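Local coordinates for protein DNA-(apurinic or apyrimidinic site) endonuclease 2 (Xenopus laevis, PDB 6WCD) that degrades DNA as a 3'-5' exonuclease and acts as a weak apurinic/apyrimidinic endonuclease in base excision repair, and is represented by its catalytic domain, at residues Leu110-Leu113 against Asp114-Gly117; Arg153-Tyr156 against Lys157-Tyr161; Arg279-Val282 against Glu283-Leu287. All coordinates share one frame; numbering follows the deposited sequence.

Contact 1. Residues Leu110-Leu113 against Asp114-Gly117; sequences LQSL and DQEG
Q111 and Q115, four residues apart across the helix end, run their side chains across each other at about a right angle, and their amide planes are turned 75° apart. They meet only loosely: the nearest side-chain approach is from Q111 CG to Q115 OE1, 4.2 Å. The first torsion of Q115 (chi1 69°) sets CG between its own backbone N and carbonyl carbon, which lays the chain over the carbonyls of the preceding turn; CG comes to 3.5 Å from S112 O. From there the extended chain carries the amide past S112. Q115 NE2 donates to a water at 2.8 Å, and the same water gives its protons to S112 O and to E116 OE2 (2.7 Å), tying a helix carbonyl to two side chains beyond it. E116 OE1 is shared by salt bridges to R118 and R153. A second water accepts from E116 N and donates to L113 O at 2.8 Å, bridging the last helical turn to the backbone three residues on. D114 N makes weak bonds to both L110 O (3.1 Å) and Q111 O, while its carboxylate turns out of the helix to S86 OG and L85 N, in the assigned Claspin-like CKB motif. Weakened backbone bonds followed by a water-bridged turn mark the C-terminal end of helix 107-114, where the chain leaves for strand 119-127 of the DNase I-like fold.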
loop_
_atom_site.group_PDB
_atom_site.type_symbol
_atom_site.label_atom_id
_atom_site.label_comp_id
_atom_site.label_asym_id
_atom_site.label_seq_id
_atom_site.Cartn_x
_atom_site.Cartn_y
_atom_site.Cartn_z
ATOM N N LEU A 110 -18.406 -5.765 5.549
ATOM C CA LEU A 110 -17.620 -4.635 5.136
ATOM C C LEU A 110 -16.958 -3.939 6.328
ATOM O O LEU A 110 -15.794 -3.517 6.246
ATOM C CB LEU A 110 -18.472 -3.635 4.358
ATOM C CG LEU A 110 -18.990 -4.169 3.015
ATOM C CD1 LEU A 110 -19.871 -3.089 2.384
ATOM C CD2 LEU A 110 -17.873 -4.574 2.046
ATOM N N GLN A 111 -17.687 -3.808 7.439
ATOM C CA GLN A 111 -17.074 -3.165 8.592
ATOM C C GLN A 111 -15.889 -3.982 9.074
ATOM O O GLN A 111 -14.825 -3.445 9.385
ATOM C CB GLN A 111 -18.098 -2.991 9.725
ATOM C CG GLN A 111 -17.534 -2.249 10.925
ATOM C CD GLN A 111 -18.561 -1.360 11.602
ATOM O OE1 GLN A 111 -19.748 -1.384 11.261
ATOM N NE2 GLN A 111 -18.107 -0.562 12.564
ATOM N N SER A 112 -16.062 -5.292 9.108
ATOM C CA SER A 112 -14.978 -6.153 9.578
ATOM C C SER A 112 -13.765 -6.073 8.695
ATOM O O SER A 112 -12.633 -6.091 9.190
ATOM C CB SER A 112 -15.430 -7.591 9.635
ATOM O OG SER A 112 -16.410 -7.743 10.624
ATOM N N LEU A 113 -13.973 -5.994 7.370
ATOM C CA LEU A 113 -12.861 -5.932 6.438
ATOM C C LEU A 113 -12.145 -4.608 6.502
ATOM O O LEU A 113 -10.979 -4.528 6.107
ATOM C CB LEU A 113 -13.374 -6.219 5.018
ATOM C CG LEU A 113 -13.802 -7.627 4.737
ATOM C CD1 LEU A 113 -14.641 -7.773 3.496
ATOM C CD2 LEU A 113 -12.535 -8.529 4.677
ATOM N N ASP A 114 -12.817 -3.527 6.943
ATOM C CA ASP A 114 -12.230 -2.208 6.978
ATOM C C ASP A 114 -11.778 -1.726 8.356
ATOM O O ASP A 114 -11.067 -0.719 8.434
ATOM C CB ASP A 114 -13.220 -1.179 6.400
ATOM C CG ASP A 114 -12.976 -0.919 4.949
ATOM O OD1 ASP A 114 -11.992 -1.450 4.370
ATOM O OD2 ASP A 114 -13.780 -0.128 4.392
ATOM N N GLN A 115 -12.032 -2.487 9.421
ATOM C CA GLN A 115 -11.747 -1.982 10.757
ATOM C C GLN A 115 -10.357 -2.326 11.276
ATOM O O GLN A 115 -10.085 -2.082 12.455
ATOM C CB GLN A 115 -12.793 -2.508 11.749
ATOM C CG GLN A 115 -12.692 -3.969 11.999
ATOM C CD GLN A 115 -13.731 -4.494 12.979
ATOM O OE1 GLN A 115 -14.597 -3.753 13.464
ATOM N NE2 GLN A 115 -13.673 -5.791 13.253
ATOM N N GLU A 116 -9.494 -2.934 10.486
ATOM C CA GLU A 116 -8.186 -3.344 10.972
ATOM C C GLU A 116 -7.049 -2.458 10.459
ATOM O O GLU A 116 -5.877 -2.810 10.594
ATOM C CB GLU A 116 -7.906 -4.807 10.597
ATOM C CG GLU A 116 -8.858 -5.767 11.267
ATOM C CD GLU A 116 -8.520 -7.252 11.086
ATOM O OE1 GLU A 116 -7.469 -7.624 10.467
ATOM O OE2 GLU A 116 -9.363 -8.082 11.564
ATOM N N GLY A 117 -7.373 -1.295 9.933
ATOM C CA GLY A 117 -6.322 -0.369 9.519
ATOM C C GLY A 117 -5.481 -0.870 8.368
ATOM O O GLY A 117 -4.254 -0.734 8.386
HETATM O O HOH W 1 -11.957 -7.460 11.719
HETATM O O HOH W 2 -9.018 -3.315 7.689
#

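Contact 2. Residues Arg153-Tyr156 against Lys157-Tyr161. With BU1 (1,4-butanediol), chain G.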
loop_
_atom_site.group_PDB
_atom_site.type_symbol
_atom_site.label_atom_id
_atom_site.label_comp_id
_atom_site.label_asym_id
_atom_site.label_seq_id
_atom_site.Cartn_x
_atom_site.Cartn_y
_atom_site.Cartn_z
ATOM N N ARG A 153 -9.679 -16.742 9.365
ATOM C CA ARG A 153 -8.846 -15.714 8.833
ATOM C C ARG A 153 -8.397 -15.970 7.387
ATOM O O ARG A 153 -8.137 -15.022 6.675
ATOM C CB ARG A 153 -7.596 -15.516 9.734
ATOM C CG ARG A 153 -7.967 -15.043 11.123
ATOM C CD ARG A 153 -8.649 -13.651 11.120
ATOM N NE ARG A 153 -7.692 -12.625 10.698
ATOM C CZ ARG A 153 -7.970 -11.312 10.640
ATOM N NH1 ARG A 153 -9.179 -10.887 10.964
ATOM N NH2 ARG A 153 -7.023 -10.447 10.280
ATOM N N LYS A 154 -8.425 -17.260 6.959
ATOM C CA LYS A 154 -8.180 -17.515 5.544
ATOM C C LYS A 154 -9.314 -16.951 4.691
ATOM O O LYS A 154 -9.081 -16.326 3.667
ATOM C CB LYS A 154 -8.002 -19.000 5.289
ATOM C CG LYS A 154 -7.601 -19.308 3.862
ATOM C CD LYS A 154 -7.582 -20.833 3.634
ATOM C CE LYS A 154 -7.322 -21.167 2.171
ATOM N NZ LYS A 154 -7.148 -22.631 1.920
ATOM N N THR A 155 -10.540 -17.137 5.174
ATOM C CA THR A 155 -11.690 -16.562 4.475
ATOM C C THR A 155 -11.627 -15.052 4.476
ATOM O O THR A 155 -11.814 -14.404 3.439
ATOM C CB THR A 155 -12.971 -17.001 5.175
ATOM O OG1 THR A 155 -13.022 -18.427 5.268
ATOM C CG2 THR A 155 -14.183 -16.528 4.410
ATOM N N TYR A 156 -11.271 -14.467 5.618
ATOM C CA TYR A 156 -11.107 -13.017 5.692
ATOM C C TYR A 156 -10.128 -12.506 4.648
ATOM O O TYR A 156 -10.361 -11.515 3.985
ATOM C CB TYR A 156 -10.674 -12.663 7.136
ATOM C CG TYR A 156 -10.508 -11.210 7.473
ATOM C CD1 TYR A 156 -11.591 -10.454 7.847
ATOM C CD2 TYR A 156 -9.286 -10.604 7.455
ATOM C CE1 TYR A 156 -11.457 -9.102 8.125
ATOM C CE2 TYR A 156 -9.132 -9.235 7.732
ATOM C CZ TYR A 156 -10.265 -8.532 8.129
ATOM O OH TYR A 156 -10.130 -7.168 8.410
ATOM N N LYS A 157 -8.984 -13.191 4.501
ATOM C CA LYS A 157 -7.965 -12.756 3.568
ATOM C C LYS A 157 -8.494 -12.761 2.119
ATOM O O LYS A 157 -8.267 -11.802 1.358
ATOM C CB LYS A 157 -6.736 -13.680 3.715
ATOM C CG LYS A 157 -5.591 -13.278 2.773
ATOM C CD LYS A 157 -4.431 -14.290 2.892
ATOM C CE LYS A 157 -3.248 -13.754 2.061
ATOM N NZ LYS A 157 -2.087 -14.677 2.062
ATOM N N LEU A 158 -9.193 -13.847 1.751
ATOM C CA LEU A 158 -9.689 -13.966 0.375
ATOM C C LEU A 158 -10.789 -12.932 0.123
ATOM O O LEU A 158 -10.851 -12.345 -0.959
ATOM C CB LEU A 158 -10.159 -15.384 0.108
ATOM C CG LEU A 158 -9.044 -16.443 0.268
ATOM C CD1 LEU A 158 -9.607 -17.848 0.179
ATOM C CD2 LEU A 158 -8.018 -16.246 -0.824
ATOM N N ARG A 159 -11.635 -12.691 1.134
ATOM C CA ARG A 159 -12.659 -11.645 0.993
ATOM C C ARG A 159 -12.062 -10.264 0.910
ATOM O O ARG A 159 -12.550 -9.419 0.157
ATOM C CB ARG A 159 -13.658 -11.778 2.124
ATOM C CG ARG A 159 -14.461 -13.095 2.071
ATOM C CD ARG A 159 -15.388 -13.131 0.913
ATOM N NE ARG A 159 -16.575 -12.347 1.227
ATOM C CZ ARG A 159 -17.664 -12.352 0.491
ATOM N NH1 ARG A 159 -17.665 -12.994 -0.667
ATOM N NH2 ARG A 159 -18.751 -11.719 0.928
ATOM N N PHE A 160 -10.950 -10.014 1.614
ATOM C CA PHE A 160 -10.247 -8.742 1.491
ATOM C C PHE A 160 -9.718 -8.534 0.085
ATOM O O PHE A 160 -9.866 -7.467 -0.478
ATOM C CB PHE A 160 -9.125 -8.684 2.520
ATOM C CG PHE A 160 -8.457 -7.360 2.630
ATOM C CD1 PHE A 160 -7.357 -7.037 1.854
ATOM C CD2 PHE A 160 -8.917 -6.416 3.527
ATOM C CE1 PHE A 160 -6.741 -5.772 1.975
ATOM C CE2 PHE A 160 -8.307 -5.158 3.642
ATOM C CZ PHE A 160 -7.227 -4.859 2.869
ATOM N N TYR A 161 -9.117 -9.582 -0.498
ATOM C CA TYR A 161 -8.683 -9.512 -1.876
ATOM C C TYR A 161 -9.841 -9.200 -2.821
ATOM O O TYR A 161 -9.680 -8.376 -3.730
ATOM C CB TYR A 161 -8.077 -10.834 -2.281
ATOM C CG TYR A 161 -6.692 -11.158 -1.769
ATOM C CD1 TYR A 161 -5.792 -10.194 -1.413
ATOM C CD2 TYR A 161 -6.266 -12.473 -1.763
ATOM C CE1 TYR A 161 -4.488 -10.547 -1.014
ATOM C CE2 TYR A 161 -4.956 -12.824 -1.378
ATOM C CZ TYR A 161 -4.084 -11.836 -1.021
ATOM O OH TYR A 161 -2.758 -12.220 -0.667
HETATM C C1 BU1 G . -0.660 -16.878 0.366
HETATM C C2 BU1 G . -1.957 -16.941 -0.456
HETATM C C3 BU1 G . -3.216 -16.915 0.421
HETATM C C4 BU1 G . -4.101 -18.144 0.178
HETATM O O5 BU1 G . 0.375 -17.539 -0.328
HETATM O O6 BU1 G . -4.640 -18.556 1.410
#
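T155 and R159 lie side by side and point the same way, with T155 CG2 4.2 Å from R159 CG. The backbone bonding is that of a regular helix: K157 N, L158 N, R159 N and F160 N donate to the carbonyls of R153, K154, T155 and Y156, and the R159 N to T155 O bond is 2.9 Å long. Among the flat groups, the R153 guanidinium lies over the Y156 ring, NH1 3.5 Å above its centre. Each is fixed at its far end by helix 107-114 and the loop after it, R153 through a salt bridge to E116 and Y156 OH through S112 O. On another side of the helix K157 sends CG opposite its backbone N (chi1 -179°) and the chain runs on extended, its CG 4.2 Å above the Y161 ring toward the rim. Bound butanediol packs along this chain, with K157 CE 3.6 Å from C3, and also approaches K154 CE through O6 at 3.8 Å; N205 ND2 is hydrogen-bonded to the diol. K157 NZ donates to the backbone O of N185. A leucine in place of K157, lacking the far end of the chain that packs against the diol, would probably leave N185 O without this donor. The ammonium group would probably place positive charge close to N185, the transition-state stabiliser by similarity, and could favour an anionic group there.

Contact 3. Residues Arg279-Val282 against Glu283-Leu287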
loop_
_atom_site.group_PDB
_atom_site.type_symbol
_atom_site.label_atom_id
_atom_site.label_comp_id
_atom_site.label_asym_id
_atom_site.label_seq_id
_atom_site.Cartn_x
_atom_site.Cartn_y
_atom_site.Cartn_z
ATOM N N ARG A 279 -2.625 -0.872 -16.683
ATOM C CA ARG A 279 -1.761 -1.115 -17.841
ATOM C C ARG A 279 -1.272 0.189 -18.454
ATOM O O ARG A 279 -0.065 0.361 -18.695
ATOM C CB ARG A 279 -2.491 -1.956 -18.877
ATOM C CG ARG A 279 -2.878 -3.361 -18.370
ATOM C CD ARG A 279 -3.191 -4.238 -19.578
ATOM N NE ARG A 279 -3.645 -5.583 -19.241
ATOM C CZ ARG A 279 -3.382 -6.670 -19.975
ATOM N NH1 ARG A 279 -2.639 -6.595 -21.065
ATOM N NH2 ARG A 279 -3.860 -7.858 -19.603
ATOM N N GLU A 280 -2.192 1.124 -18.739
ATOM C CA GLU A 280 -1.794 2.341 -19.437
ATOM C C GLU A 280 -0.792 3.171 -18.626
ATOM O O GLU A 280 0.132 3.783 -19.191
ATOM C CB GLU A 280 -3.028 3.178 -19.783
ATOM C CG GLU A 280 -2.734 4.297 -20.762
ATOM C CD GLU A 280 -3.935 5.197 -21.018
ATOM O OE1 GLU A 280 -3.743 6.426 -21.162
ATOM O OE2 GLU A 280 -5.067 4.674 -21.077
ATOM N N LEU A 281 -0.979 3.258 -17.324
ATOM C CA LEU A 281 -0.062 3.993 -16.457
ATOM C C LEU A 281 1.326 3.411 -16.489
ATOM O O LEU A 281 2.311 4.142 -16.635
ATOM C CB LEU A 281 -0.602 3.964 -15.023
ATOM C CG LEU A 281 0.221 4.739 -13.989
ATOM C CD1 LEU A 281 0.160 6.264 -14.247
ATOM C CD2 LEU A 281 -0.239 4.347 -12.557
ATOM N N VAL A 282 1.449 2.105 -16.339
ATOM C CA VAL A 282 2.768 1.485 -16.323
ATOM C C VAL A 282 3.455 1.655 -17.684
ATOM O O VAL A 282 4.631 2.000 -17.753
ATOM C CB VAL A 282 2.661 0.011 -15.892
ATOM C CG1 VAL A 282 4.009 -0.719 -15.993
ATOM C CG2 VAL A 282 2.137 -0.069 -14.503
ATOM N N GLU A 283 2.732 1.407 -18.786
ATOM C CA GLU A 283 3.313 1.480 -20.127
ATOM C C GLU A 283 3.713 2.900 -20.488
ATOM O O GLU A 283 4.716 3.096 -21.185
ATOM C CB GLU A 283 2.322 0.956 -21.159
ATOM C CG GLU A 283 2.064 -0.529 -21.069
ATOM C CD GLU A 283 0.929 -1.007 -22.002
ATOM O OE1 GLU A 283 0.197 -0.154 -22.550
ATOM O OE2 GLU A 283 0.765 -2.232 -22.166
ATOM N N SER A 284 2.918 3.891 -20.100
ATOM C CA SER A 284 3.171 5.254 -20.585
ATOM C C SER A 284 3.857 6.162 -19.573
ATOM O O SER A 284 4.481 7.148 -20.008
ATOM C CB SER A 284 1.874 5.926 -21.011
ATOM O OG SER A 284 1.287 5.191 -22.059
ATOM N N GLU A 285 3.742 5.926 -18.280
ATOM C CA GLU A 285 4.273 6.859 -17.308
ATOM C C GLU A 285 5.380 6.306 -16.432
ATOM O O GLU A 285 6.081 7.094 -15.803
ATOM C CB GLU A 285 3.166 7.392 -16.401
ATOM C CG GLU A 285 1.981 8.039 -17.201
ATOM C CD GLU A 285 2.313 9.302 -17.973
ATOM O OE1 GLU A 285 3.260 10.007 -17.571
ATOM O OE2 GLU A 285 1.619 9.604 -18.992
ATOM N N PHE A 286 5.539 4.992 -16.327
ATOM C CA PHE A 286 6.606 4.468 -15.488
ATOM C C PHE A 286 7.937 4.462 -16.233
ATOM O O PHE A 286 8.009 4.190 -17.432
ATOM C CB PHE A 286 6.319 3.030 -15.009
ATOM C CG PHE A 286 5.468 2.911 -13.775
ATOM C CD1 PHE A 286 4.270 3.552 -13.620
ATOM C CD2 PHE A 286 5.879 2.058 -12.744
ATOM C CE1 PHE A 286 3.493 3.367 -12.460
ATOM C CE2 PHE A 286 5.106 1.883 -11.595
ATOM C CZ PHE A 286 3.923 2.535 -11.464
ATOM N N LEU A 287 9.006 4.760 -15.482
ATOM C CA LEU A 287 10.368 4.601 -15.944
ATOM C C LEU A 287 11.046 3.343 -15.390
ATOM O O LEU A 287 11.907 2.765 -16.093
ATOM C CB LEU A 287 11.196 5.844 -15.564
ATOM C CG LEU A 287 10.797 7.102 -16.325
ATOM C CD1 LEU A 287 11.360 8.310 -15.595
ATOM C CD2 LEU A 287 11.265 7.103 -17.756
HETATM O O HOH W 3 6.736 2.518 -19.304
#
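E283 folds back over R279: its backbone N donates to R279 O at 3.0 Å, and its CG lies 3.3 Å from the same oxygen. Its extended chain brings OE2 to a hydrogen bond with Y240 OH. S284 follows with a bond from its N to E280 O, 2.9 Å, and its CB packs on that carbonyl too. At E285, N reaches L281 O at 2.8 Å, while CB and CG rest against L281 CD1; the two side chains cross at about a right angle, and the bent E285 chain delivers OE2 to C129 N. F286 N keeps weak, long bonds to L281 O and V282 O. Helix 279-285 leads directly into strand 286-291, an edge strand of the six-stranded sheet, and so connects it to strand 269-278 of the other sheet, the two sheets facing each other in the DNase I-like sandwich. With F286 CG beside its backbone N (chi1 -85°), the ring lies back against L281 and V282, and V282 CG2 sits over the ring face in a CH-pi contact, 4.2 Å from the centroid and 10° off the normal. L281 CD2 meets F286 CE1 at 3.9 Å, and I179, A305, M307 and F246 also touch the F286 side chain.

In the fold
Followed from the N terminus, the three contacts come in series, each closing a turn of local chain, and none nests within or crosses another. Contact 1 finishes helix 107-114 just ahead of strand 119-127. Contact 2 lies near the start of helix 152-173, in the beta-alpha-beta unit with strands 133-142 and 177-181. Though separated in sequence, contacts 1 and 2 are spatial neighbours, their centres 11 Å apart, and they join the two helices directly; L113 CA packs 3.6 Å from Y156 OH. Contact 3, about 30 Å from contact 2 between centres, stands on the opposite side of the chain's centre from contact 1 and links the two sheets away from the annotated sites.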